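Baccell_00856 (Bacteroides cellulosilyticus DSM 14838, PDB 5MVH) probably acts as a rhamnosidase, a glycoside hydrolase built on a beta-propeller that would release rhamnose from glycans. Local coordinates at residues Leu23-Asn28 with Pro419-Glu424; Asp380-Ser385 with Leu399-Thr404; Thr372-Phe377 with Leu423-Pro428; Phe344-Asp349 with Val356-Ala361. All blocks are in the same frame, centred on the assembly; numbering follows the deposited sequence.

Contact 1 of 4, residues Leu23-Asn28 with Pro419-Glu424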
loop_
_atom_site.group_PDB
_atom_site.type_symbol
_atom_site.label_atom_id
_atom_site.label_comp_id
_atom_site.label_asym_id
_atom_site.label_seq_id
_atom_site.Cartn_x
_atom_site.Cartn_y
_atom_site.Cartn_z
ATOM N N LEU A 23 3.621 -6.425 21.107
ATOM C CA LEU A 23 4.540 -5.652 20.284
ATOM C C LEU A 23 5.877 -6.394 20.154
ATOM O O LEU A 23 6.724 -6.350 21.052
ATOM C CB LEU A 23 4.712 -4.259 20.905
ATOM C CG LEU A 23 5.371 -3.176 20.055
ATOM C CD1 LEU A 23 4.494 -2.797 18.867
ATOM C CD2 LEU A 23 5.676 -1.940 20.894
ATOM N N VAL A 24 6.065 -7.074 19.025
ATOM C CA VAL A 24 7.230 -7.941 18.821
ATOM C C VAL A 24 8.348 -7.176 18.128
ATOM O O VAL A 24 8.216 -6.799 16.966
ATOM C CB VAL A 24 6.848 -9.198 18.008
ATOM C CG1 VAL A 24 8.037 -10.162 17.843
ATOM C CG2 VAL A 24 5.670 -9.913 18.687
ATOM N N GLU A 25 9.463 -7.007 18.844
ATOM C CA GLU A 25 10.640 -6.290 18.346
ATOM C C GLU A 25 11.428 -7.124 17.323
ATOM O O GLU A 25 11.708 -8.325 17.532
ATOM C CB GLU A 25 11.534 -5.875 19.532
ATOM C CG GLU A 25 12.710 -4.969 19.159
ATOM C CD GLU A 25 13.415 -4.369 20.363
ATOM O OE1 GLU A 25 14.456 -3.723 20.185
ATOM O OE2 GLU A 25 12.923 -4.522 21.491
ATOM N N VAL A 26 11.820 -6.466 16.241
ATOM C CA VAL A 26 12.501 -7.105 15.143
ATOM C C VAL A 26 13.971 -6.731 15.198
ATOM O O VAL A 26 14.838 -7.583 15.462
ATOM C CB VAL A 26 11.864 -6.696 13.791
ATOM C CG1 VAL A 26 12.693 -7.202 12.614
ATOM C CG2 VAL A 26 10.424 -7.202 13.741
ATOM N N GLY A 27 14.241 -5.449 14.994
ATOM C CA GLY A 27 15.600 -4.930 14.975
ATOM C C GLY A 27 15.576 -3.443 14.778
ATOM O O GLY A 27 14.515 -2.862 14.522
ATOM N N ASN A 28 16.736 -2.801 14.886
ATOM C CA ASN A 28 16.788 -1.346 14.709
ATOM C C ASN A 28 16.775 -0.989 13.220
ATOM O O ASN A 28 17.468 -1.599 12.405
ATOM C CB ASN A 28 17.988 -0.733 15.418
ATOM C CG ASN A 28 17.840 -0.734 16.930
ATOM O OD1 ASN A 28 16.729 -0.748 17.478
ATOM N ND2 ASN A 28 18.984 -0.732 17.625
ATOM N N PRO A 419 13.608 0.898 17.036
ATOM C CA PRO A 419 13.181 -0.474 16.810
ATOM C C PRO A 419 12.002 -0.586 15.855
ATOM O O PRO A 419 11.042 0.177 15.969
ATOM C CB PRO A 419 12.752 -0.977 18.194
ATOM C CG PRO A 419 13.387 -0.069 19.162
ATOM C CD PRO A 419 13.629 1.241 18.474
ATOM N N VAL A 420 12.124 -1.539 14.936
ATOM C CA VAL A 420 11.036 -1.998 14.074
ATOM C C VAL A 420 10.302 -3.075 14.857
ATOM O O VAL A 420 10.940 -3.994 15.375
ATOM C CB VAL A 420 11.591 -2.562 12.748
ATOM C CG1 VAL A 420 10.483 -3.158 11.883
ATOM C CG2 VAL A 420 12.341 -1.480 11.991
ATOM N N TYR A 421 8.978 -2.959 14.953
ATOM C CA TYR A 421 8.144 -3.944 15.628
ATOM C C TYR A 421 7.071 -4.460 14.704
ATOM O O TYR A 421 6.680 -3.763 13.779
ATOM C CB TYR A 421 7.395 -3.348 16.822
ATOM C CG TYR A 421 8.219 -2.676 17.903
ATOM C CD1 TYR A 421 8.768 -3.418 18.953
ATOM C CD2 TYR A 421 8.382 -1.293 17.914
ATOM C CE1 TYR A 421 9.507 -2.799 19.957
ATOM C CE2 TYR A 421 9.107 -0.660 18.909
ATOM C CZ TYR A 421 9.652 -1.403 19.938
ATOM O OH TYR A 421 10.369 -0.726 20.915
ATOM N N VAL A 422 6.580 -5.669 14.976
ATOM C CA VAL A 422 5.311 -6.132 14.413
ATOM C C VAL A 422 4.264 -6.099 15.521
ATOM O O VAL A 422 4.464 -6.658 16.594
ATOM C CB VAL A 422 5.401 -7.527 13.784
ATOM C CG1 VAL A 422 4.026 -7.996 13.290
ATOM C CG2 VAL A 422 6.395 -7.491 12.635
ATOM N N LEU A 423 3.152 -5.422 15.250
ATOM C CA LEU A 423 2.075 -5.254 16.211
ATOM C C LEU A 423 0.816 -5.965 15.745
ATOM O O LEU A 423 0.288 -5.645 14.660
ATOM C CB LEU A 423 1.806 -3.762 16.400
ATOM C CG LEU A 423 0.674 -3.367 17.344
ATOM C CD1 LEU A 423 0.842 -4.033 18.695
ATOM C CD2 LEU A 423 0.650 -1.859 17.486
ATOM N N GLU A 424 0.328 -6.933 16.533
ATOM C CA GLU A 424 -0.944 -7.595 16.214
ATOM C C GLU A 424 -2.073 -6.728 16.752
ATOM O O GLU A 424 -1.999 -6.223 17.887
ATOM C CB GLU A 424 -1.057 -9.077 16.718
ATOM C CG GLU A 424 -2.468 -9.709 16.458
ATOM C CD GLU A 424 -2.516 -11.200 16.098
ATOM O OE1 GLU A 424 -1.491 -11.907 16.201
ATOM O OE2 GLU A 424 -3.612 -11.697 15.689
HETATM O O HOH W 1 11.682 -2.397 22.412
#
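Strands 23-28 and 419-424 run antiparallel, 157° apart in direction with axes 4.5 Å apart at their closest, and pair Leu23 with Leu423 and Glu25 with Tyr421 as non-hydrogen-bonded pairs. Val24 and Val422 between them form a hydrogen-bonded pair, Val24 N to Val422 O at 2.9 Å and Val422 N to Val24 O at 2.8 Å. Beyond Glu25, Val26 N donates to Val420 O and Val420 N to Gly27 O; Asn28 then lies opposite Pro419, so the first strand has gained one residue, as in a beta bulge. Because the strand near the N-terminus is zipped onto the C-terminal one, which in turn pairs with strand 397-402, the arrangement is consistent with the velcro closure of a beta-propeller.

Tyr421 carries the side-chain contact on the face it shares with Leu23 and Glu25. Leu23 CD2 sits over the ring centre, 3.8 Å from the centroid and 5° off the normal, a CH-pi contact; Leu23 CD1 reaches past the ring to Leu423 CB at 3.8 Å. The extended Glu25 chain slants past the ring, CB 3.7 Å from Tyr421 CE1, to a water that donates to Glu25 OE2 and also bonds Tyr421 OH, each at 2.6 Å. Were Tyr421 an alanine, Leu23 would probably lose the ring its CD2 rests on, and the water its phenolic partner. On the other face, Val26 CG2 meets Val422 CG2, where Trp75 also packs.

Contact 2 of 4, residues Asp380-Ser385 with Leu399-Thr404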
loop_
_atom_site.group_PDB
_atom_site.type_symbol
_atom_site.label_atom_id
_atom_site.label_comp_id
_atom_site.label_asym_id
_atom_site.label_seq_id
_atom_site.Cartn_x
_atom_site.Cartn_y
_atom_site.Cartn_z
ATOM N N ASP A 380 5.243 9.524 15.099
ATOM C CA ASP A 380 5.503 10.715 14.304
ATOM C C ASP A 380 5.256 10.552 12.814
ATOM O O ASP A 380 4.111 10.667 12.420
ATOM C CB ASP A 380 6.869 11.323 14.626
ATOM C CG ASP A 380 6.926 11.881 16.045
ATOM O OD1 ASP A 380 5.896 11.845 16.752
ATOM O OD2 ASP A 380 8.021 12.295 16.460
ATOM N N ALA A 381 6.277 10.298 11.993
ATOM C CA ALA A 381 6.074 10.296 10.526
ATOM C C ALA A 381 5.524 8.989 9.981
ATOM O O ALA A 381 5.228 8.907 8.791
ATOM C CB ALA A 381 7.348 10.669 9.798
ATOM N N TRP A 382 5.432 7.977 10.846
ATOM C CA TRP A 382 4.946 6.642 10.496
ATOM C C TRP A 382 3.591 6.670 9.783
ATOM O O TRP A 382 2.680 7.437 10.152
ATOM C CB TRP A 382 4.835 5.811 11.773
ATOM C CG TRP A 382 4.195 4.452 11.629
ATOM C CD1 TRP A 382 4.815 3.299 11.347
ATOM C CD2 TRP A 382 2.801 4.132 11.786
ATOM N NE1 TRP A 382 3.910 2.252 11.318
ATOM C CE2 TRP A 382 2.663 2.748 11.586
ATOM C CE3 TRP A 382 1.655 4.887 12.086
ATOM C CZ2 TRP A 382 1.435 2.093 11.686
ATOM C CZ3 TRP A 382 0.415 4.218 12.171
ATOM C CH2 TRP A 382 0.329 2.846 11.981
ATOM N N GLU A 383 3.495 5.847 8.745
ATOM C CA GLU A 383 2.217 5.490 8.157
ATOM C C GLU A 383 2.102 3.974 8.219
ATOM O O GLU A 383 3.113 3.268 8.157
ATOM C CB GLU A 383 2.155 5.949 6.713
ATOM C CG GLU A 383 2.395 7.454 6.480
ATOM C CD GLU A 383 2.152 7.831 5.035
ATOM O OE1 GLU A 383 2.881 7.315 4.146
ATOM O OE2 GLU A 383 1.224 8.638 4.794
ATOM N N PRO A 384 0.876 3.454 8.261
ATOM C CA PRO A 384 0.713 2.017 8.309
ATOM C C PRO A 384 0.994 1.240 7.004
ATOM O O PRO A 384 0.759 1.723 5.885
ATOM C CB PRO A 384 -0.736 1.846 8.756
ATOM C CG PRO A 384 -1.418 3.089 8.216
ATOM C CD PRO A 384 -0.406 4.160 8.401
ATOM N N SER A 385 1.605 0.075 7.211
ATOM C CA SER A 385 1.581 -1.022 6.239
ATOM C C SER A 385 1.305 -2.270 7.045
ATOM O O SER A 385 1.647 -2.355 8.227
ATOM C CB SER A 385 2.877 -1.150 5.416
ATOM O OG SER A 385 4.033 -1.291 6.220
ATOM N N LEU A 399 0.705 -5.148 11.881
ATOM C CA LEU A 399 1.249 -3.906 11.341
ATOM C C LEU A 399 2.759 -3.856 11.468
ATOM O O LEU A 399 3.307 -4.313 12.466
ATOM C CB LEU A 399 0.709 -2.704 12.131
ATOM C CG LEU A 399 -0.804 -2.583 12.217
ATOM C CD1 LEU A 399 -1.227 -1.347 12.995
ATOM C CD2 LEU A 399 -1.367 -2.557 10.804
ATOM N N PHE A 400 3.413 -3.279 10.473
ATOM C CA PHE A 400 4.813 -2.844 10.573
ATOM C C PHE A 400 4.786 -1.544 11.348
ATOM O O PHE A 400 4.127 -0.599 10.919
ATOM C CB PHE A 400 5.393 -2.632 9.162
ATOM C CG PHE A 400 6.872 -2.329 9.138
ATOM C CD1 PHE A 400 7.336 -1.071 9.510
ATOM C CD2 PHE A 400 7.788 -3.274 8.706
ATOM C CE1 PHE A 400 8.698 -0.769 9.489
ATOM C CE2 PHE A 400 9.148 -2.981 8.666
ATOM C CZ PHE A 400 9.610 -1.725 9.066
ATOM N N VAL A 401 5.459 -1.496 12.507
ATOM C CA VAL A 401 5.424 -0.317 13.376
ATOM C C VAL A 401 6.869 0.100 13.666
ATOM O O VAL A 401 7.691 -0.743 14.056
ATOM C CB VAL A 401 4.669 -0.610 14.691
ATOM C CG1 VAL A 401 4.870 0.507 15.703
ATOM C CG2 VAL A 401 3.186 -0.805 14.402
ATOM N N GLN A 402 7.146 1.381 13.474
ATOM C CA GLN A 402 8.444 1.984 13.788
ATOM C C GLN A 402 8.288 3.488 13.904
ATOM O O GLN A 402 7.608 4.109 13.094
ATOM C CB GLN A 402 9.470 1.685 12.689
ATOM C CG GLN A 402 10.896 2.116 13.017
ATOM C CD GLN A 402 11.796 2.201 11.809
ATOM O OE1 GLN A 402 11.353 2.072 10.669
ATOM N NE2 GLN A 402 13.083 2.452 12.053
ATOM N N HIS A 403 8.958 4.061 14.891
ATOM C CA HIS A 403 9.001 5.505 15.117
ATOM C C HIS A 403 9.973 6.098 14.125
ATOM O O HIS A 403 11.167 5.829 14.197
ATOM C CB HIS A 403 9.448 5.812 16.562
ATOM C CG HIS A 403 9.415 7.276 16.945
ATOM N ND1 HIS A 403 9.150 8.290 16.054
ATOM C CD2 HIS A 403 9.650 7.881 18.131
ATOM C CE1 HIS A 403 9.196 9.452 16.679
ATOM N NE2 HIS A 403 9.494 9.234 17.944
ATOM N N THR A 404 9.478 6.908 13.195
ATOM C CA THR A 404 10.342 7.587 12.244
ATOM C C THR A 404 9.998 9.071 12.238
ATOM O O THR A 404 8.954 9.459 12.751
ATOM C CB THR A 404 10.162 7.035 10.819
ATOM O OG1 THR A 404 8.829 7.328 10.367
ATOM C CG2 THR A 404 10.414 5.532 10.779
HETATM O O HOH W 2 4.772 1.211 8.465
#
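Trp382 points its indole N-H at the backbone of strand 399-402: NE1 donates to Phe400 O at 2.9 Å, the acceptor 2° out of the indole plane and the donor in the carbonyl plane on a lone pair. With CG anti to the backbone N (chi1 173°), the ring reaches toward that strand, and CZ2 comes to Val401 CG2 at 4.3 Å. Phe400 O also lies 3.1 Å from a water, which is 2.7 Å from Glu383 O; this water has more acceptors around it than protons, so both bonds need not be made at once.

Two backbone bonds flank the indole. Ala381 N gives its proton to Thr404 O at 2.9 Å from above the carbonyl plane, and Phe400 N donates to Ser385 O at 3.0 Å. The hydroxyls are served from outside: Thr404 OG1 by Thr37 OG1 and, less certainly because Ser385 has a second conformer, Ser385 OG by Ser44 OG. Gln402 is held at both ends of its amide, NE2 by Tyr30 O and Gln418 O, OE1 by Asn36 ND2. Asp380 OD2 approaches the His403 ring at its edge, 3.1 Å from the carbon CE1, with carboxylate and ring planes 85° apart.

The loop 380-385, which leads from strand 369-373 to helix 388-394, thus lies along strand 397-402 of the closing blade. Ile346 of strand 342-347 packs on Trp382 and Pro384, while strand 418-425 pairs with 397-402.

Contact 3 of 4, residues Thr372-Phe377 with Leu423-Pro428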
loop_
_atom_site.group_PDB
_atom_site.type_symbol
_atom_site.label_atom_id
_atom_site.label_comp_id
_atom_site.label_asym_id
_atom_site.label_seq_id
_atom_site.Cartn_x
_atom_site.Cartn_y
_atom_site.Cartn_z
ATOM N N THR A 372 -9.316 3.839 19.200
ATOM C CA THR A 372 -8.472 3.236 20.214
ATOM C C THR A 372 -7.020 3.461 19.808
ATOM O O THR A 372 -6.668 3.248 18.642
ATOM C CB THR A 372 -8.713 1.717 20.343
ATOM O OG1 THR A 372 -8.370 1.079 19.111
ATOM C CG2 THR A 372 -10.150 1.371 20.666
ATOM N N ASP A 373 -6.188 3.911 20.743
ATOM C CA ASP A 373 -4.747 4.007 20.490
ATOM C C ASP A 373 -4.107 2.663 20.721
ATOM O O ASP A 373 -4.410 1.984 21.710
ATOM C CB ASP A 373 -4.099 5.084 21.365
ATOM C CG ASP A 373 -4.530 6.487 20.970
ATOM O OD1 ASP A 373 -4.914 6.675 19.789
ATOM O OD2 ASP A 373 -4.520 7.411 21.829
ATOM N N LEU A 374 -3.249 2.260 19.787
ATOM C CA LEU A 374 -2.574 0.941 19.861
ATOM C C LEU A 374 -1.147 0.969 20.384
ATOM O O LEU A 374 -0.586 -0.083 20.716
ATOM C CB LEU A 374 -2.634 0.293 18.487
ATOM C CG LEU A 374 -4.024 0.210 17.852
ATOM C CD1 LEU A 374 -3.951 -0.540 16.537
ATOM C CD2 LEU A 374 -5.009 -0.468 18.792
ATOM N N THR A 375 -0.555 2.158 20.437
ATOM C CA THR A 375 0.720 2.413 21.085
ATOM C C THR A 375 0.527 3.529 22.117
ATOM O O THR A 375 -0.318 4.410 21.934
ATOM C CB THR A 375 1.830 2.840 20.087
ATOM O OG1 THR A 375 1.460 4.044 19.395
ATOM C CG2 THR A 375 2.078 1.760 19.076
ATOM N N ASN A 376 1.335 3.501 23.174
ATOM C CA ASN A 376 1.314 4.543 24.212
ATOM C C ASN A 376 2.369 5.608 23.957
ATOM O O ASN A 376 2.540 6.518 24.775
ATOM C CB ASN A 376 1.447 3.945 25.638
ATOM C CG ASN A 376 2.803 3.287 25.919
ATOM O OD1 ASN A 376 3.788 3.442 25.182
ATOM N ND2 ASN A 376 2.865 2.571 27.034
ATOM N N PHE A 377 3.082 5.473 22.832
ATOM C CA PHE A 377 4.178 6.342 22.472
ATOM C C PHE A 377 3.926 6.858 21.042
ATOM O O PHE A 377 3.239 6.180 20.269
ATOM C CB PHE A 377 5.531 5.595 22.593
ATOM C CG PHE A 377 5.644 4.339 21.737
ATOM C CD1 PHE A 377 6.033 4.413 20.392
ATOM C CD2 PHE A 377 5.374 3.087 22.272
ATOM C CE1 PHE A 377 6.135 3.264 19.597
ATOM C CE2 PHE A 377 5.473 1.930 21.493
ATOM C CZ PHE A 377 5.861 2.016 20.147
ATOM N N LEU A 423 3.152 -5.422 15.250
ATOM C CA LEU A 423 2.075 -5.254 16.211
ATOM C C LEU A 423 0.816 -5.965 15.745
ATOM O O LEU A 423 0.288 -5.645 14.660
ATOM C CB LEU A 423 1.806 -3.762 16.400
ATOM C CG LEU A 423 0.674 -3.367 17.344
ATOM C CD1 LEU A 423 0.842 -4.033 18.695
ATOM C CD2 LEU A 423 0.650 -1.859 17.486
ATOM N N GLU A 424 0.328 -6.933 16.533
ATOM C CA GLU A 424 -0.944 -7.595 16.214
ATOM C C GLU A 424 -2.073 -6.728 16.752
ATOM O O GLU A 424 -1.999 -6.223 17.887
ATOM C CB GLU A 424 -1.057 -9.077 16.718
ATOM C CG GLU A 424 -2.468 -9.709 16.458
ATOM C CD GLU A 424 -2.516 -11.200 16.098
ATOM O OE1 GLU A 424 -1.491 -11.907 16.201
ATOM O OE2 GLU A 424 -3.612 -11.697 15.689
ATOM N N VAL A 425 -3.107 -6.572 15.923
ATOM C CA VAL A 425 -4.278 -5.757 16.220
ATOM C C VAL A 425 -5.519 -6.640 16.246
ATOM O O VAL A 425 -5.707 -7.456 15.356
ATOM C CB VAL A 425 -4.475 -4.672 15.150
ATOM C CG1 VAL A 425 -5.701 -3.793 15.469
ATOM C CG2 VAL A 425 -3.190 -3.852 15.008
ATOM N N VAL A 426 -6.353 -6.460 17.272
ATOM C CA VAL A 426 -7.635 -7.194 17.414
ATOM C C VAL A 426 -8.776 -6.206 17.628
ATOM O O VAL A 426 -8.538 -5.013 17.831
ATOM C CB VAL A 426 -7.599 -8.257 18.542
ATOM C CG1 VAL A 426 -6.539 -9.308 18.238
ATOM C CG2 VAL A 426 -7.359 -7.625 19.924
ATOM N N LYS A 427 -10.016 -6.674 17.513
ATOM C CA LYS A 427 -11.139 -5.771 17.721
ATOM C C LYS A 427 -11.122 -5.296 19.188
ATOM O O LYS A 427 -10.614 -6.007 20.063
ATOM C CB LYS A 427 -12.475 -6.412 17.331
ATOM C CG LYS A 427 -12.945 -7.529 18.230
ATOM C CD LYS A 427 -14.252 -8.137 17.737
ATOM C CE LYS A 427 -14.452 -9.454 18.447
ATOM N NZ LYS A 427 -15.759 -10.080 18.117
ATOM N N PRO A 428 -11.610 -4.072 19.444
ATOM C CA PRO A 428 -11.591 -3.512 20.791
ATOM C C PRO A 428 -12.761 -4.000 21.651
ATOM O O PRO A 428 -13.720 -4.571 21.120
ATOM C CB PRO A 428 -11.678 -2.011 20.530
ATOM C CG PRO A 428 -12.509 -1.917 19.286
ATOM C CD PRO A 428 -12.088 -3.089 18.449
#
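Leu374 CD1 presses between the two methyls of Val425, 3.7 Å from CG2 and 3.8 Å from CG1, the side chains crossing at about a right angle. This is the tight part of the contact. The leucine's CG is anti to its carbonyl carbon (chi1 -52°), which brings the isobutyl group across to the valine. Leu423 adds its CD2, which reaches Leu374 CB at 4.1 Å and Thr375 CG2 at 4.2 Å. Leu423 and Val425 are buried, and Leu358 and Leu399 pack around the same group of side chains.

Toward the chain end the contact thins. Thr372 CG2 touches Pro428 CB at 3.7 Å, again nearly at right angles, but both residues are partly exposed and their CA atoms stand 7.5 Å apart. The whole contact buries 216 Å², and no hydrogen bond crosses it.

Polar groups find partners elsewhere. Thr375 OG1 donates to Phe377 O in its carbonyl plane, at 2.9 Å, and also bonds Val356 N, while the CB of Thr375 lies over the Phe377 ring. Strand 369-373 closes one propeller blade and strand 418-425 belongs to the next, so these apolar side chains join two sheets across the boundary between the blades. With aliphatic groups making the side-chain contacts and no hydrogen bond between the segments, fit and burial rather than directed bonds hold the two sheets together here.

Contact 4 of 4, residues Phe344-Asp349 with Val356-Ala361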
loop_
_atom_site.group_PDB
_atom_site.type_symbol
_atom_site.label_atom_id
_atom_site.label_comp_id
_atom_site.label_asym_id
_atom_site.label_seq_id
_atom_site.Cartn_x
_atom_site.Cartn_y
_atom_site.Cartn_z
ATOM N N PHE A 344 -11.431 -2.543 10.197
ATOM C CA PHE A 344 -10.290 -2.001 10.948
ATOM C C PHE A 344 -9.627 -0.948 10.075
ATOM O O PHE A 344 -9.204 -1.249 8.949
ATOM C CB PHE A 344 -9.278 -3.105 11.263
ATOM C CG PHE A 344 -9.800 -4.189 12.173
ATOM C CD1 PHE A 344 -10.664 -5.168 11.691
ATOM C CD2 PHE A 344 -9.387 -4.265 13.504
ATOM C CE1 PHE A 344 -11.131 -6.184 12.523
ATOM C CE2 PHE A 344 -9.840 -5.293 14.337
ATOM C CZ PHE A 344 -10.722 -6.247 13.843
ATOM N N TYR A 345 -9.549 0.279 10.588
ATOM C CA TYR A 345 -9.090 1.433 9.832
ATOM C C TYR A 345 -7.944 2.008 10.631
ATOM O O TYR A 345 -8.143 2.576 11.738
ATOM C CB TYR A 345 -10.267 2.404 9.659
ATOM C CG TYR A 345 -10.077 3.548 8.694
ATOM C CD1 TYR A 345 -9.219 4.615 8.998
ATOM C CD2 TYR A 345 -10.800 3.614 7.502
ATOM C CE1 TYR A 345 -9.069 5.687 8.119
ATOM C CE2 TYR A 345 -10.643 4.673 6.630
ATOM C CZ TYR A 345 -9.798 5.719 6.949
ATOM O OH TYR A 345 -9.624 6.753 6.090
ATOM N N ILE A 346 -6.731 1.845 10.105
ATOM C CA ILE A 346 -5.520 2.170 10.849
ATOM C C ILE A 346 -5.003 3.556 10.422
ATOM O O ILE A 346 -4.870 3.838 9.217
ATOM C CB ILE A 346 -4.424 1.090 10.630
ATOM C CG1 ILE A 346 -4.941 -0.334 10.972
ATOM C CG2 ILE A 346 -3.169 1.454 11.403
ATOM C CD1 ILE A 346 -5.316 -0.565 12.432
ATOM N N PHE A 347 -4.675 4.396 11.396
ATOM C CA PHE A 347 -4.263 5.755 11.131
ATOM C C PHE A 347 -3.282 6.269 12.185
ATOM O O PHE A 347 -2.909 5.565 13.123
ATOM C CB PHE A 347 -5.499 6.679 10.964
ATOM C CG PHE A 347 -6.263 6.975 12.244
ATOM C CD1 PHE A 347 -7.178 6.058 12.774
ATOM C CD2 PHE A 347 -6.105 8.210 12.908
ATOM C CE1 PHE A 347 -7.879 6.342 13.961
ATOM C CE2 PHE A 347 -6.806 8.496 14.082
ATOM C CZ PHE A 347 -7.709 7.567 14.599
ATOM N N ARG A 348 -2.821 7.495 11.983
ATOM C CA ARG A 348 -1.979 8.172 12.951
ATOM C C ARG A 348 -2.315 9.652 12.814
ATOM O O ARG A 348 -2.445 10.146 11.700
ATOM C CB ARG A 348 -0.504 7.859 12.678
ATOM C CG ARG A 348 0.521 8.711 13.427
ATOM C CD ARG A 348 0.914 9.988 12.702
ATOM N NE ARG A 348 1.526 9.731 11.417
ATOM C CZ ARG A 348 1.779 10.654 10.503
ATOM N NH1 ARG A 348 1.447 11.942 10.701
ATOM N NH2 ARG A 348 2.330 10.288 9.365
ATOM N N ASP A 349 -2.453 10.350 13.936
ATOM C CA ASP A 349 -2.989 11.723 13.938
ATOM C C ASP A 349 -2.358 12.546 15.077
ATOM O O ASP A 349 -2.295 12.083 16.247
ATOM C CB ASP A 349 -4.489 11.602 14.114
ATOM C CG ASP A 349 -5.270 12.895 13.844
ATOM O OD1 ASP A 349 -4.758 14.019 13.990
ATOM O OD2 ASP A 349 -6.455 12.743 13.473
ATOM N N VAL A 356 0.017 5.120 17.025
ATOM C CA VAL A 356 -0.692 4.203 16.146
ATOM C C VAL A 356 -2.121 4.173 16.660
ATOM O O VAL A 356 -2.321 3.891 17.832
ATOM C CB VAL A 356 -0.108 2.781 16.211
ATOM C CG1 VAL A 356 -0.964 1.824 15.360
ATOM C CG2 VAL A 356 1.368 2.813 15.779
ATOM N N SER A 357 -3.100 4.435 15.790
ATOM C CA SER A 357 -4.509 4.470 16.189
ATOM C C SER A 357 -5.365 3.572 15.304
ATOM O O SER A 357 -5.021 3.293 14.135
ATOM C CB SER A 357 -5.044 5.884 16.132
ATOM O OG SER A 357 -4.383 6.684 17.090
ATOM N N LEU A 358 -6.459 3.113 15.910
ATOM C CA LEU A 358 -7.445 2.254 15.292
ATOM C C LEU A 358 -8.808 2.924 15.339
ATOM O O LEU A 358 -9.300 3.287 16.422
ATOM C CB LEU A 358 -7.530 0.908 16.001
ATOM C CG LEU A 358 -8.697 -0.010 15.628
ATOM C CD1 LEU A 358 -8.649 -0.385 14.164
ATOM C CD2 LEU A 358 -8.728 -1.245 16.531
ATOM N N ALA A 359 -9.407 3.071 14.159
ATOM C CA ALA A 359 -10.817 3.391 14.027
ATOM C C ALA A 359 -11.498 2.085 13.630
ATOM O O ALA A 359 -11.143 1.485 12.616
ATOM C CB ALA A 359 -11.021 4.470 12.967
ATOM N N HIS A 360 -12.439 1.609 14.446
ATOM C CA HIS A 360 -13.060 0.303 14.220
ATOM C C HIS A 360 -14.556 0.459 14.054
ATOM O O HIS A 360 -15.161 1.197 14.818
ATOM C CB HIS A 360 -12.760 -0.649 15.378
ATOM C CG HIS A 360 -13.418 -1.985 15.253
ATOM N ND1 HIS A 360 -14.617 -2.279 15.860
ATOM C CD2 HIS A 360 -13.040 -3.116 14.600
ATOM C CE1 HIS A 360 -14.961 -3.527 15.583
ATOM N NE2 HIS A 360 -14.017 -4.063 14.824
ATOM N N ALA A 361 -15.139 -0.227 13.055
ATOM C CA ALA A 361 -16.576 -0.273 12.882
ATOM C C ALA A 361 -17.009 -1.721 12.908
ATOM O O ALA A 361 -16.476 -2.539 12.165
ATOM C CB ALA A 361 -16.978 0.372 11.568
HETATM O O HOH W 3 -2.585 8.788 16.386
#
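The Phe344 ring receives His360 over one face: CD2 of the imidazole stands 3.8 Å above the ring centre, and the planes meet at 70°, an edge-to-face pair with centroids 4.9 Å apart. Its neighbour on the same face of the sheet, Leu358, brings CD1 to Phe344 CD2 at 4.0 Å and to Ile346 CD1 at 3.8 Å. On the other face of the sheet Phe347 has Ser357 CB over its ring, 3.6 Å from the centroid, while Ala359 N and Tyr345 O lie at its edge. Phe347 CG lies between the backbone N and the carbonyl carbon (chi1 72°), which turns the ring back toward Ser357.

Strands 344-347 and 357-361 form an antiparallel beta hairpin, with four backbone bonds; Phe347 N reaches Ser357 O at 3.0 Å. A water accepts from Asp349 N and donates to Ser357 OG, which also bonds Asp373 OD1. A serine replacing Phe344 would probably open a gap beside Leu358 and cost His360 its ring face. His360 NE2 bonds Glu342 OE2, so the imidazole is gripped both at its polar end and by an aromatic face; the remaining side-chain contacts are largely apolar, while the directed bonds across the pair come from the backbone.

Contact 1 opens at the N-terminus and encloses the others along the chain; contact 4 closes first, then 2, 1 and 3, with contact 2 nested inside both 1 and 3. Contact 4 lies within one blade, the sheet 335-373. Contact 1 lies within the closing sheet, ordered 23-29, 418-425, 397-402; contacts 2 and 3 join that sheet to loop 380-385 and to strand 369-373. Contacts 1 and 3 share Leu423 and Glu424, centres about 13 Å apart. Contact 2, about 11 Å from contact 1 centre to centre, meets contact 4 where Arg348 NE bonds Trp382 O. Contacts 3 and 4 are nearest, centres about 9 Å apart. Together they knit two blades and close the propeller ring.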